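4-hydroxy-tetrahydrodipicolinate synthase (Aquifex aeolicus, PDB 2EHH) probably condenses pyruvate with L-aspartate semialdehyde to form 4-hydroxy-tetrahydrodipicolinate, a step of lysine biosynthesis by the diaminopimelate pathway. Local coordinates at residues I245-M258 with L270-R282. Residues are numbered along the deposited sequence; the frame is centred on the assembly and turned at random.
Sequences IETNPIPVKTACWM and LTEMSPENENKLR
Glu246 and Met273 meet across the contact through opposite chain shapes: Glu246 runs extended beyond CG, carrying its carboxylate to the turn before helix 275-282, whereas Met273 bends at its thioether (chi3 82°) and brings CE to within 3.5 Å of Ile245 CG2. Glu246 OE2 uses its syn lone pair to accept a nearly straight bond from Ser274 N (3.0 Å, 166°), and OE1 accepts from a water that also donates to Glu272 O. Ser274 is itself the N-cap, its OG accepting from Asn277 N. With an alanine at position 246, Ser274 N would probably lose this acceptor and the water one of its mates. Thr110 of the second subunit packs on Glu246 and Ile250. Met273 CG presses on Ile250 CG2 (3.3 Å, tighter than usual), and its SD lies 3.6 Å from Thr254 OG1. A second water accepts from Met273 N and donates to Thr254 OG1 and Glu278 OE2; Glu278 OE1 salt-bridges Lys264. Leu281 is a knob among Pro251, Thr254, Ala255 and Met258, whose CE lies over one guanidinium face of Arg282, offset toward the rim; Arg282 NH1 salt-bridges Asn294 OXT. Segments 250-258 and 275-282, crossing at -60°, follow the (beta/alpha)8 barrel in the chain, with Pro249 about 4 Å (side chains) from Thr44, predicted to bind pyruvate, beyond strand 37-40.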
ATOM      1  N   ILE A 245      -1.203  20.034   5.100  1.00 17.91           N
ATOM      2  CA  ILE A 245      -2.156  20.151   4.000  1.00 18.97           C
ATOM      3  C   ILE A 245      -1.372  20.079   2.688  1.00 19.79           C
ATOM      4  O   ILE A 245      -1.911  19.745   1.635  1.00 17.54           O
ATOM      5  CB  ILE A 245      -2.954  21.469   4.102  1.00 20.53           C
ATOM      6  CG1 ILE A 245      -4.067  21.488   3.054  1.00 22.25           C
ATOM      7  CG2 ILE A 245      -2.023  22.662   3.948  1.00 18.91           C
ATOM      8  CD1 ILE A 245      -5.095  22.584   3.289  1.00 24.32           C
ATOM      9  N   GLU A 246      -0.087  20.402   2.779  1.00 18.40           N
ATOM     10  CA  GLU A 246       0.836  20.321   1.657  1.00 18.69           C
ATOM     11  C   GLU A 246       2.123  19.776   2.264  1.00 18.29           C
ATOM     12  O   GLU A 246       2.325  19.874   3.471  1.00 16.40           O
ATOM     13  CB  GLU A 246       1.068  21.696   1.013  1.00 21.31           C
ATOM     14  CG  GLU A 246       0.021  22.050  -0.051  1.00 22.09           C
ATOM     15  CD  GLU A 246       0.349  23.324  -0.816  1.00 24.89           C
ATOM     16  OE1 GLU A 246       1.545  23.551  -1.106  1.00 24.70           O
ATOM     17  OE2 GLU A 246      -0.588  24.087  -1.144  1.00 24.19           O
ATOM     18  N   THR A 247       2.980  19.188   1.440  1.00 16.79           N
ATOM     19  CA  THR A 247       4.229  18.603   1.918  1.00 14.94           C
ATOM     20  C   THR A 247       5.013  19.466   2.914  1.00 14.50           C
ATOM     21  O   THR A 247       5.360  20.615   2.620  1.00 13.18           O
ATOM     22  CB  THR A 247       5.164  18.274   0.730  1.00 16.81           C
ATOM     23  OG1 THR A 247       4.499  17.373  -0.167  1.00 18.26           O
ATOM     24  CG2 THR A 247       6.459  17.634   1.220  1.00 13.92           C
ATOM     25  N   ASN A 248       5.288  18.909   4.091  1.00 13.08           N
ATOM     26  CA  ASN A 248       6.080  19.609   5.106  1.00 13.00           C
ATOM     27  C   ASN A 248       7.459  19.811   4.467  1.00 13.85           C
ATOM     28  O   ASN A 248       7.979  18.900   3.818  1.00 12.74           O
ATOM     29  CB  ASN A 248       6.192  18.738   6.365  1.00 13.64           C
ATOM     30  CG  ASN A 248       7.216  19.268   7.364  1.00 14.63           C
ATOM     31  OD1 ASN A 248       8.196  18.590   7.689  1.00 16.47           O
ATOM     32  ND2 ASN A 248       6.987  20.473   7.862  1.00 11.24           N
ATOM     33  N   PRO A 249       8.112  20.965   4.705  1.00 14.22           N
ATOM     34  CA  PRO A 249       7.746  22.139   5.499  1.00 12.91           C
ATOM     35  C   PRO A 249       7.044  23.294   4.787  1.00 14.46           C
ATOM     36  O   PRO A 249       7.123  24.435   5.247  1.00 15.02           O
ATOM     37  CB  PRO A 249       9.093  22.579   6.041  1.00 13.45           C
ATOM     38  CG  PRO A 249       9.947  22.443   4.804  1.00 14.43           C
ATOM     39  CD  PRO A 249       9.493  21.100   4.205  1.00 14.48           C
ATOM     40  N   ILE A 250       6.354  23.038   3.683  1.00 13.94           N
ATOM     41  CA  ILE A 250       5.695  24.151   3.010  1.00 14.71           C
ATOM     42  C   ILE A 250       4.708  24.885   3.930  1.00 14.83           C
ATOM     43  O   ILE A 250       4.760  26.116   4.052  1.00 15.76           O
ATOM     44  CB  ILE A 250       5.008  23.683   1.708  1.00 15.70           C
ATOM     45  CG1 ILE A 250       6.085  23.242   0.707  1.00 14.61           C
ATOM     46  CG2 ILE A 250       4.172  24.818   1.119  1.00 16.12           C
ATOM     47  CD1 ILE A 250       5.552  22.625  -0.572  1.00 16.49           C
ATOM     48  N   PRO A 251       3.805  24.151   4.599  1.00 15.20           N
ATOM     49  CA  PRO A 251       2.856  24.835   5.487  1.00 14.73           C
ATOM     50  C   PRO A 251       3.497  25.501   6.711  1.00 15.83           C
ATOM     51  O   PRO A 251       3.185  26.647   7.031  1.00 14.90           O
ATOM     52  CB  PRO A 251       1.890  23.720   5.890  1.00 15.44           C
ATOM     53  CG  PRO A 251       1.919  22.808   4.689  1.00 15.56           C
ATOM     54  CD  PRO A 251       3.396  22.751   4.388  1.00 13.30           C
ATOM     55  N   VAL A 252       4.393  24.792   7.393  1.00 13.92           N
ATOM     56  CA  VAL A 252       5.011  25.357   8.585  1.00 15.56           C
ATOM     57  C   VAL A 252       5.876  26.586   8.301  1.00 15.03           C
ATOM     58  O   VAL A 252       5.871  27.536   9.082  1.00 16.43           O
ATOM     59  CB  VAL A 252       5.842  24.295   9.359  1.00 15.83           C
ATOM     60  CG1 VAL A 252       7.070  23.902   8.570  1.00 14.35           C
ATOM     61  CG2 VAL A 252       6.211  24.832  10.732  1.00 15.86           C
ATOM     62  N   LYS A 253       6.615  26.581   7.199  1.00 16.05           N
ATOM     63  CA  LYS A 253       7.432  27.745   6.878  1.00 17.54           C
ATOM     64  C   LYS A 253       6.495  28.903   6.545  1.00 18.55           C
ATOM     65  O   LYS A 253       6.759  30.053   6.903  1.00 18.14           O
ATOM     66  CB  LYS A 253       8.371  27.460   5.700  1.00 17.20           C
ATOM     67  CG  LYS A 253       9.153  28.693   5.245  1.00 19.85           C
ATOM     68  CD  LYS A 253      10.319  28.349   4.318  1.00 20.20           C
ATOM     69  CE  LYS A 253      11.655  28.381   5.063  1.00 18.22           C
ATOM     70  NZ  LYS A 253      12.818  28.283   4.127  1.00 19.35           N
ATOM     71  N   THR A 254       5.390  28.597   5.871  1.00 17.97           N
ATOM     72  CA  THR A 254       4.417  29.624   5.518  1.00 18.46           C
ATOM     73  C   THR A 254       3.796  30.213   6.789  1.00 19.64           C
ATOM     74  O   THR A 254       3.550  31.419   6.874  1.00 18.90           O
ATOM     75  CB  THR A 254       3.292  29.058   4.626  1.00 17.85           C
ATOM     76  OG1 THR A 254       3.853  28.540   3.409  1.00 17.42           O
ATOM     77  CG2 THR A 254       2.285  30.154   4.286  1.00 18.73           C
ATOM     78  N   ALA A 255       3.547  29.358   7.778  1.00 18.62           N
ATOM     79  CA  ALA A 255       2.963  29.812   9.038  1.00 19.25           C
ATOM     80  C   ALA A 255       3.929  30.746   9.764  1.00 19.63           C
ATOM     81  O   ALA A 255       3.521  31.779  10.302  1.00 19.71           O
ATOM     82  CB  ALA A 255       2.627  28.617   9.926  1.00 19.12           C
ATOM     83  N   CYS A 256       5.204  30.374   9.789  1.00 18.10           N
ATOM     84  CA  CYS A 256       6.219  31.193  10.443  1.00 20.49           C
ATOM     85  C   CYS A 256       6.314  32.544   9.740  1.00 20.97           C
ATOM     86  O   CYS A 256       6.556  33.566  10.383  1.00 22.46           O
ATOM     87  CB  CYS A 256       7.580  30.491  10.417  1.00 18.71           C
ATOM     88  SG  CYS A 256       7.658  28.995  11.441  1.00 20.61           S
ATOM     89  N   TRP A 257       6.128  32.546   8.422  1.00 20.70           N
ATOM     90  CA  TRP A 257       6.170  33.789   7.657  1.00 21.78           C
ATOM     91  C   TRP A 257       5.009  34.667   8.102  1.00 22.50           C
ATOM     92  O   TRP A 257       5.171  35.871   8.292  1.00 21.76           O
ATOM     93  CB  TRP A 257       6.052  33.513   6.158  1.00 21.04           C
ATOM     94  CG  TRP A 257       5.640  34.718   5.362  1.00 21.33           C
ATOM     95  CD1 TRP A 257       6.393  35.828   5.090  1.00 23.08           C
ATOM     96  CD2 TRP A 257       4.363  34.940   4.750  1.00 21.63           C
ATOM     97  NE1 TRP A 257       5.660  36.728   4.344  1.00 20.94           N
ATOM     98  CE2 TRP A 257       4.412  36.206   4.120  1.00 23.11           C
ATOM     99  CE3 TRP A 257       3.181  34.191   4.672  1.00 21.45           C
ATOM    100  CZ2 TRP A 257       3.322  36.740   3.419  1.00 22.15           C
ATOM    101  CZ3 TRP A 257       2.096  34.722   3.975  1.00 22.39           C
ATOM    102  CH2 TRP A 257       2.177  35.985   3.357  1.00 22.11           C
ATOM    103  N   MET A 258       3.840  34.054   8.266  1.00 21.85           N
ATOM    104  CA  MET A 258       2.650  34.774   8.697  1.00 22.82           C
ATOM    105  C   MET A 258       2.858  35.392  10.076  1.00 23.11           C
ATOM    106  O   MET A 258       2.300  36.445  10.386  1.00 22.60           O
ATOM    107  CB  MET A 258       1.443  33.836   8.732  1.00 23.65           C
ATOM    108  CG  MET A 258       1.027  33.317   7.368  1.00 24.15           C
ATOM    109  SD  MET A 258      -0.486  32.349   7.445  1.00 25.85           S
ATOM    110  CE  MET A 258      -0.802  32.105   5.691  1.00 24.79           C
ATOM    111  N   LEU A 270      10.770  22.916  -3.765  1.00 15.59           N
ATOM    112  CA  LEU A 270       9.676  23.330  -2.888  1.00 16.47           C
ATOM    113  C   LEU A 270       9.119  24.669  -3.375  1.00 16.64           C
ATOM    114  O   LEU A 270       9.855  25.507  -3.892  1.00 15.12           O
ATOM    115  CB  LEU A 270      10.139  23.426  -1.429  1.00 17.10           C
ATOM    116  CG  LEU A 270      10.529  22.088  -0.783  1.00 17.76           C
ATOM    117  CD1 LEU A 270      10.669  22.268   0.727  1.00 16.69           C
ATOM    118  CD2 LEU A 270       9.467  21.035  -1.074  1.00 16.52           C
ATOM    119  N   THR A 271       7.815  24.857  -3.209  1.00 17.44           N
ATOM    120  CA  THR A 271       7.138  26.064  -3.674  1.00 18.91           C
ATOM    121  C   THR A 271       6.121  26.580  -2.671  1.00 20.25           C
ATOM    122  O   THR A 271       5.752  25.877  -1.731  1.00 21.00           O
ATOM    123  CB  THR A 271       6.379  25.778  -4.981  1.00 21.29           C
ATOM    124  OG1 THR A 271       5.502  24.660  -4.780  1.00 21.40           O
ATOM    125  CG2 THR A 271       7.350  25.453  -6.107  1.00 20.80           C
ATOM    126  N   GLU A 272       5.658  27.809  -2.889  1.00 20.91           N
ATOM    127  CA  GLU A 272       4.660  28.403  -2.011  1.00 22.05           C
ATOM    128  C   GLU A 272       3.373  27.592  -2.136  1.00 21.87           C
ATOM    129  O   GLU A 272       3.158  26.894  -3.132  1.00 20.67           O
ATOM    130  CB  GLU A 272       4.383  29.861  -2.398  1.00 24.50           C
ATOM    131  CG  GLU A 272       5.630  30.725  -2.526  1.00 29.11           C
ATOM    132  CD  GLU A 272       5.319  32.205  -2.699  1.00 32.27           C
ATOM    133  OE1 GLU A 272       4.234  32.546  -3.224  1.00 33.81           O
ATOM    134  OE2 GLU A 272       6.176  33.030  -2.321  1.00 35.30           O
ATOM    135  N   MET A 273       2.524  27.690  -1.119  1.00 21.49           N
ATOM    136  CA  MET A 273       1.252  26.978  -1.093  1.00 22.46           C
ATOM    137  C   MET A 273       0.310  27.526  -2.153  1.00 24.11           C
ATOM    138  O   MET A 273       0.535  28.602  -2.704  1.00 22.09           O
ATOM    139  CB  MET A 273       0.578  27.148   0.270  1.00 22.01           C
ATOM    140  CG  MET A 273       1.323  26.536   1.438  1.00 22.67           C
ATOM    141  SD  MET A 273       0.590  27.007   3.017  1.00 23.15           S
ATOM    142  CE  MET A 273      -0.757  25.826   3.138  1.00 23.00           C
ATOM    143  N   SER A 274      -0.748  26.775  -2.434  1.00 25.75           N
ATOM    144  CA  SER A 274      -1.748  27.228  -3.388  1.00 26.43           C
ATOM    145  C   SER A 274      -2.517  28.277  -2.594  1.00 27.59           C
ATOM    146  O   SER A 274      -2.664  28.148  -1.376  1.00 25.87           O
ATOM    147  CB  SER A 274      -2.680  26.083  -3.779  1.00 26.34           C
ATOM    148  OG  SER A 274      -3.430  25.631  -2.664  1.00 27.03           O
ATOM    149  N   PRO A 275      -2.998  29.339  -3.260  1.00 27.56           N
ATOM    150  CA  PRO A 275      -3.742  30.363  -2.523  1.00 28.11           C
ATOM    151  C   PRO A 275      -4.849  29.795  -1.638  1.00 27.58           C
ATOM    152  O   PRO A 275      -5.018  30.226  -0.500  1.00 27.86           O
ATOM    153  CB  PRO A 275      -4.267  31.283  -3.632  1.00 29.46           C
ATOM    154  CG  PRO A 275      -4.234  30.421  -4.873  1.00 30.55           C
ATOM    155  CD  PRO A 275      -2.958  29.646  -4.696  1.00 28.19           C
ATOM    156  N   GLU A 276      -5.587  28.819  -2.156  1.00 27.75           N
ATOM    157  CA  GLU A 276      -6.671  28.200  -1.398  1.00 28.74           C
ATOM    158  C   GLU A 276      -6.150  27.579  -0.100  1.00 27.66           C
ATOM    159  O   GLU A 276      -6.693  27.825   0.976  1.00 25.80           O
ATOM    160  CB  GLU A 276      -7.357  27.124  -2.246  1.00 33.05           C
ATOM    161  CG  GLU A 276      -7.991  27.659  -3.526  1.00 39.12           C
ATOM    162  CD  GLU A 276      -8.225  26.573  -4.568  1.00 44.02           C
ATOM    163  OE1 GLU A 276      -7.246  25.884  -4.946  1.00 45.31           O
ATOM    164  OE2 GLU A 276      -9.383  26.412  -5.014  1.00 46.08           O
ATOM    165  N   ASN A 277      -5.092  26.781  -0.204  1.00 24.79           N
ATOM    166  CA  ASN A 277      -4.515  26.137   0.971  1.00 24.12           C
ATOM    167  C   ASN A 277      -3.893  27.150   1.926  1.00 23.63           C
ATOM    168  O   ASN A 277      -4.029  27.031   3.145  1.00 23.24           O
ATOM    169  CB  ASN A 277      -3.471  25.102   0.545  1.00 22.32           C
ATOM    170  CG  ASN A 277      -4.101  23.820   0.026  1.00 23.11           C
ATOM    171  OD1 ASN A 277      -3.463  23.043  -0.684  1.00 23.99           O
ATOM    172  ND2 ASN A 277      -5.354  23.584   0.397  1.00 21.89           N
ATOM    173  N   GLU A 278      -3.210  28.149   1.380  1.00 23.76           N
ATOM    174  CA  GLU A 278      -2.597  29.158   2.227  1.00 24.84           C
ATOM    175  C   GLU A 278      -3.660  29.891   3.044  1.00 25.49           C
ATOM    176  O   GLU A 278      -3.411  30.273   4.184  1.00 26.07           O
ATOM    177  CB  GLU A 278      -1.792  30.153   1.388  1.00 24.74           C
ATOM    178  CG  GLU A 278      -1.195  31.294   2.201  1.00 25.17           C
ATOM    179  CD  GLU A 278       0.047  31.895   1.563  1.00 28.03           C
ATOM    180  OE1 GLU A 278       0.312  33.090   1.816  1.00 29.26           O
ATOM    181  OE2 GLU A 278       0.767  31.178   0.827  1.00 24.82           O
ATOM    182  N   ASN A 279      -4.842  30.085   2.465  1.00 26.62           N
ATOM    183  CA  ASN A 279      -5.923  30.767   3.178  1.00 27.59           C
ATOM    184  C   ASN A 279      -6.496  29.871   4.271  1.00 26.59           C
ATOM    185  O   ASN A 279      -6.910  30.352   5.326  1.00 26.61           O
ATOM    186  CB  ASN A 279      -7.038  31.187   2.212  1.00 31.41           C
ATOM    187  CG  ASN A 279      -6.723  32.480   1.482  1.00 35.19           C
ATOM    188  OD1 ASN A 279      -6.301  33.463   2.094  1.00 37.98           O
ATOM    189  ND2 ASN A 279      -6.940  32.491   0.171  1.00 37.88           N
ATOM    190  N   LYS A 280      -6.528  28.568   4.012  1.00 26.25           N
ATOM    191  CA  LYS A 280      -7.031  27.615   4.994  1.00 25.32           C
ATOM    192  C   LYS A 280      -6.093  27.681   6.199  1.00 24.18           C
ATOM    193  O   LYS A 280      -6.530  27.691   7.350  1.00 23.95           O
ATOM    194  CB  LYS A 280      -7.030  26.202   4.410  1.00 27.21           C
ATOM    195  CG  LYS A 280      -7.642  25.141   5.316  1.00 31.14           C
ATOM    196  CD  LYS A 280      -9.160  25.285   5.414  1.00 34.82           C
ATOM    197  CE  LYS A 280      -9.761  24.226   6.335  1.00 35.28           C
ATOM    198  NZ  LYS A 280      -9.146  24.264   7.695  1.00 34.46           N
ATOM    199  N   LEU A 281      -4.796  27.735   5.924  1.00 22.70           N
ATOM    200  CA  LEU A 281      -3.803  27.809   6.987  1.00 22.24           C
ATOM    201  C   LEU A 281      -4.001  29.071   7.813  1.00 22.61           C
ATOM    202  O   LEU A 281      -4.053  29.011   9.038  1.00 21.41           O
ATOM    203  CB  LEU A 281      -2.390  27.802   6.403  1.00 21.15           C
ATOM    204  CG  LEU A 281      -1.256  28.053   7.405  1.00 19.68           C
ATOM    205  CD1 LEU A 281      -1.244  26.962   8.471  1.00 18.39           C
ATOM    206  CD2 LEU A 281       0.074  28.087   6.660  1.00 19.75           C
ATOM    207  N   ARG A 282      -4.118  30.215   7.140  1.00 23.12           N
ATOM    208  CA  ARG A 282      -4.303  31.478   7.846  1.00 24.22           C
ATOM    209  C   ARG A 282      -5.521  31.412   8.757  1.00 24.25           C
ATOM    210  O   ARG A 282      -5.472  31.858   9.903  1.00 24.04           O
ATOM    211  CB  ARG A 282      -4.457  32.641   6.856  1.00 24.43           C
ATOM    212  CG  ARG A 282      -4.646  34.001   7.529  1.00 26.24           C
ATOM    213  CD  ARG A 282      -4.861  35.099   6.500  1.00 26.16           C
ATOM    214  NE  ARG A 282      -3.698  35.260   5.632  1.00 26.04           N
ATOM    215  CZ  ARG A 282      -2.567  35.845   6.007  1.00 26.05           C
ATOM    216  NH1 ARG A 282      -2.445  36.334   7.234  1.00 25.09           N
ATOM    217  NH2 ARG A 282      -1.554  35.935   5.158  1.00 25.73           N
TER
HETATM  218  O   HOH W   1       2.701  24.357  -3.255  1.00 25.85           O
HETATM  219  O   HOH W   2       3.088  29.614   0.944  1.00 23.88           O